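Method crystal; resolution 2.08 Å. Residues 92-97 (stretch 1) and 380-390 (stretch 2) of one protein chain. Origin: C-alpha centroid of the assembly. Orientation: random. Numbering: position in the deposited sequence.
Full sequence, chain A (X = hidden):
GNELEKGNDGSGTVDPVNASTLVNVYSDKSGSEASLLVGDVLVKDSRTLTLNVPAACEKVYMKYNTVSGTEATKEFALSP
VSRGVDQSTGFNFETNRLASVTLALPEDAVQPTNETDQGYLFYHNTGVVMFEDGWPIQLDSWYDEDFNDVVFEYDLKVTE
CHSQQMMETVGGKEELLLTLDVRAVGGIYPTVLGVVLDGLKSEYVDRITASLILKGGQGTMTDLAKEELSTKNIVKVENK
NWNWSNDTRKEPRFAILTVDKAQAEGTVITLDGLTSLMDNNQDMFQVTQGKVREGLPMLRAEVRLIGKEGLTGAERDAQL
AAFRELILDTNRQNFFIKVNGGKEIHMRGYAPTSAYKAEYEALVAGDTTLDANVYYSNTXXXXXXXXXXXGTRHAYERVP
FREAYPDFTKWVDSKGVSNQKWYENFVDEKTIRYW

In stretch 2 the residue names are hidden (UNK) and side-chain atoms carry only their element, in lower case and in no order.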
# COMPACT_ATOMS: atom_id res chain seq x y z
N ASN A 92 13.09 7.34 -8.71
CA ASN A 92 12.57 7.86 -7.45
C ASN A 92 12.21 6.73 -6.47
O ASN A 92 11.16 6.77 -5.83
CB ASN A 92 11.38 8.82 -7.71
CG ASN A 92 11.01 9.62 -6.50
OD1 ASN A 92 11.86 10.25 -5.85
ND2 ASN A 92 9.72 9.55 -6.16
N PHE A 93 13.11 5.75 -6.33
CA PHE A 93 13.03 4.59 -5.42
C PHE A 93 11.82 3.65 -5.67
O PHE A 93 11.45 2.89 -4.78
CB PHE A 93 13.08 5.05 -3.93
CG PHE A 93 14.31 5.86 -3.62
CD1 PHE A 93 15.53 5.24 -3.39
CD2 PHE A 93 14.26 7.26 -3.61
CE1 PHE A 93 16.69 6.00 -3.16
CE2 PHE A 93 15.41 8.01 -3.37
CZ PHE A 93 16.61 7.38 -3.14
N GLU A 94 11.26 3.64 -6.88
CA GLU A 94 10.14 2.75 -7.25
C GLU A 94 10.62 1.31 -7.31
O GLU A 94 11.66 1.06 -7.93
CB GLU A 94 9.57 3.13 -8.64
CG GLU A 94 9.03 4.55 -8.78
CD GLU A 94 10.02 5.58 -9.29
OE1 GLU A 94 11.24 5.30 -9.36
OE2 GLU A 94 9.56 6.71 -9.58
N THR A 95 9.89 0.37 -6.69
CA THR A 95 10.22 -1.06 -6.79
C THR A 95 9.22 -1.70 -7.75
O THR A 95 9.17 -2.93 -7.89
CB THR A 95 10.25 -1.77 -5.44
OG1 THR A 95 9.01 -1.53 -4.75
CG2 THR A 95 11.43 -1.36 -4.60
N ASN A 96 8.42 -0.86 -8.41
CA ASN A 96 7.41 -1.29 -9.37
C ASN A 96 7.58 -0.55 -10.69
O ASN A 96 8.39 0.37 -10.77
CB ASN A 96 6.01 -1.10 -8.79
CG ASN A 96 5.68 0.31 -8.29
OD1 ASN A 96 6.19 1.32 -8.77
ND2 ASN A 96 4.81 0.39 -7.29
N ARG A 97 6.79 -0.93 -11.70
CA ARG A 97 6.76 -0.30 -13.03
C ARG A 97 5.41 -0.61 -13.70
O ARG A 97 4.71 -1.54 -13.28
CB ARG A 97 7.93 -0.80 -13.89
CG ARG A 97 7.76 -2.23 -14.42
CD ARG A 97 8.89 -2.66 -15.33
NE ARG A 97 8.71 -4.04 -15.77
CZ ARG A 97 8.43 -4.39 -17.01
NH1 ARG A 97 8.32 -3.48 -17.96
NH2 ARG A 97 8.28 -5.67 -17.33
N UNK A 380 21.27 15.51 -2.01
CA UNK A 380 21.91 14.37 -2.67
C UNK A 380 20.89 13.25 -3.04
O UNK A 380 21.29 12.10 -3.25
c UNK A 380 25.17 14.23 0.68
c UNK A 380 24.18 14.87 -1.58
c UNK A 380 23.06 13.84 -1.80
n UNK A 380 26.18 13.36 1.33
c UNK A 380 25.37 14.29 -0.82
N UNK A 381 19.61 13.61 -3.16
CA UNK A 381 18.54 12.71 -3.57
C UNK A 381 18.11 11.66 -2.57
O UNK A 381 17.62 10.60 -2.97
N UNK A 382 18.24 11.98 -1.27
CA UNK A 382 17.84 11.04 -0.21
C UNK A 382 16.34 10.91 -0.09
O UNK A 382 15.59 11.71 -0.65
c UNK A 382 18.39 11.50 1.13
o UNK A 382 17.61 12.54 1.69
N UNK A 383 15.92 9.91 0.67
CA UNK A 383 14.52 9.71 1.03
C UNK A 383 14.43 9.37 2.52
O UNK A 383 15.39 8.85 3.10
c UNK A 383 13.82 8.65 0.14
c UNK A 383 14.37 7.24 0.34
o UNK A 383 12.42 8.68 0.47
N UNK A 384 13.27 9.68 3.13
CA UNK A 384 12.94 9.35 4.50
C UNK A 384 11.91 8.21 4.52
O UNK A 384 11.45 7.83 5.58
c UNK A 384 12.40 10.56 5.29
c UNK A 384 14.07 13.03 3.84
c UNK A 384 13.48 11.44 5.84
c UNK A 384 14.15 12.51 5.15
c UNK A 384 14.04 11.37 7.09
c UNK A 384 15.78 14.65 4.43
c UNK A 384 14.87 14.11 3.51
c UNK A 384 15.09 13.07 6.05
n UNK A 384 15.01 12.35 7.22
c UNK A 384 15.89 14.15 5.71
N UNK A 385 11.57 7.68 3.34
CA UNK A 385 10.63 6.57 3.22
C UNK A 385 10.76 5.78 1.93
O UNK A 385 11.05 6.35 0.87
N UNK A 386 10.50 4.47 2.00
CA UNK A 386 10.54 3.56 0.85
C UNK A 386 9.30 2.65 0.85
O UNK A 386 8.76 2.33 1.90
c UNK A 386 11.86 2.74 0.76
c UNK A 386 13.04 3.63 0.38
c UNK A 386 12.15 1.98 2.05
N UNK A 387 8.83 2.29 -0.35
CA UNK A 387 7.68 1.40 -0.53
C UNK A 387 8.20 0.16 -1.24
O UNK A 387 8.73 0.23 -2.36
n UNK A 387 3.07 3.08 -4.01
c UNK A 387 4.18 2.23 -3.49
c UNK A 387 6.58 2.12 -1.31
c UNK A 387 4.20 2.23 -1.99
c UNK A 387 5.28 1.33 -1.40
N UNK A 388 8.07 -0.97 -0.55
CA UNK A 388 8.70 -2.22 -0.95
C UNK A 388 7.72 -3.39 -1.15
O UNK A 388 6.62 -3.34 -0.61
c UNK A 388 10.63 -1.48 0.72
c UNK A 388 11.53 -1.97 1.80
c UNK A 388 9.69 -2.60 0.21
c UNK A 388 11.51 -0.91 -0.41
N UNK A 389 8.15 -4.51 -1.79
CA UNK A 389 7.29 -5.71 -1.84
C UNK A 389 6.86 -6.10 -0.43
O UNK A 389 7.64 -5.94 0.52
c UNK A 389 8.19 -6.75 -2.51
c UNK A 389 9.43 -4.77 -2.51
c UNK A 389 9.07 -5.92 -3.40
N UNK A 390 5.62 -6.54 -0.28
CA UNK A 390 4.96 -6.75 1.03
C UNK A 390 5.75 -7.69 1.96
O UNK A 390 5.81 -7.42 3.16
c UNK A 390 2.76 -7.09 2.26
c UNK A 390 3.47 -7.15 0.90
c UNK A 390 3.30 -8.51 0.21
O HOH W 1 10.07 3.59 -2.57
O HOH W 2 8.08 1.25 -4.74

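Position 380 carries four carbons in a row ending in a nitrogen, the unbranched aliphatic amine of Lys-380. The side chain is exposed and lies out of reach of stretch 1.

At 381 there are no side-chain atoms, so the residue is Gly-381. Its phi of 72° by itself favours glycine, and its contribution is made by the backbone: Gly-381 O lies 3.4 Å from Phe-93 CZ, near the plane of the ring and at its edge, where the aromatic hydrogens carry a slight positive charge.

Position 382 has one carbon followed by one oxygen, the hydroxymethyl group of Ser-382. Its CB points away from stretch 1, and the hydroxyl is hydrogen-bonded just outside the two stretches.

At 383 one carbon carries an oxygen and a second carbon, a beta-branched hydroxyl side chain that identifies Thr-383. Its CB points toward stretch 1, and with chi1 in the t rotamer the two branches serve different ends. The methyl CG2 sits 3.9 Å from the centroid of the Phe-93 ring, only 11° off the ring normal, a CH-pi contact over one face. The hydroxyl turns back on its own chain, where Thr-383 OG1 donates a hydrogen bond of 2.7 Å to the backbone O of position 385.

Position 384 shows one carbon leading to fused five- and six-membered rings holding eight carbons and one nitrogen, an indole, hence Trp-384. Though buried, it is out of reach of stretch 1. Position 385, again without side-chain atoms, is Gly-385, where the strand begins.

Three carbons, one carrying the other two, make 386 Val-386. Its CA-to-CB bond points sideways and the side chain makes no contact within the cutoff; Val-386 CA lies 6.8 Å from Phe-93 CA, its nearest counterpart in the register.

At 387 four carbons in a row again end in nitrogen, giving Lys-387. The chain runs beside Asn-96, with CE 4.3 Å from Asn-96 ND2, while NZ is hydrogen-bonded elsewhere in the structure. The backbone is more closely engaged: Lys-387 O lies 3.0 Å from Thr-95 OG1.

Position 388 has four carbons forked at the second, so it is Leu-388. Its CB points away, but the end of the side chain returns, bringing CD2 within 4.2 Å of Thr-95 CG2. Three carbons closing onto the backbone nitrogen at 389 define Pro-389, whose CD lies 4.0 Å from Thr-95 OG1. Position 390, one carbon carrying two others, is Val-390, beyond contact.

The contact rests on Phe-93 and Thr-95, both buried and directed toward stretch 2. Phe-93 packs against the loop before the strand, and Thr-95 against the strand and the proline that follows. Between the backbones, water bridges the gap. Water 1 donates to Phe-93 O (2.7 Å) and accepts from Lys-387 N (2.9 Å); water 2 accepts from Thr-95 N (2.8 Å) and donates to Lys-387 O (2.7 Å). Both backbone polar groups of Lys-387, N and O, are thus linked through water to stretch 1, across an interface that buries 336 Å².

Stretch 2 (380-390) KGSTWGVKLPV
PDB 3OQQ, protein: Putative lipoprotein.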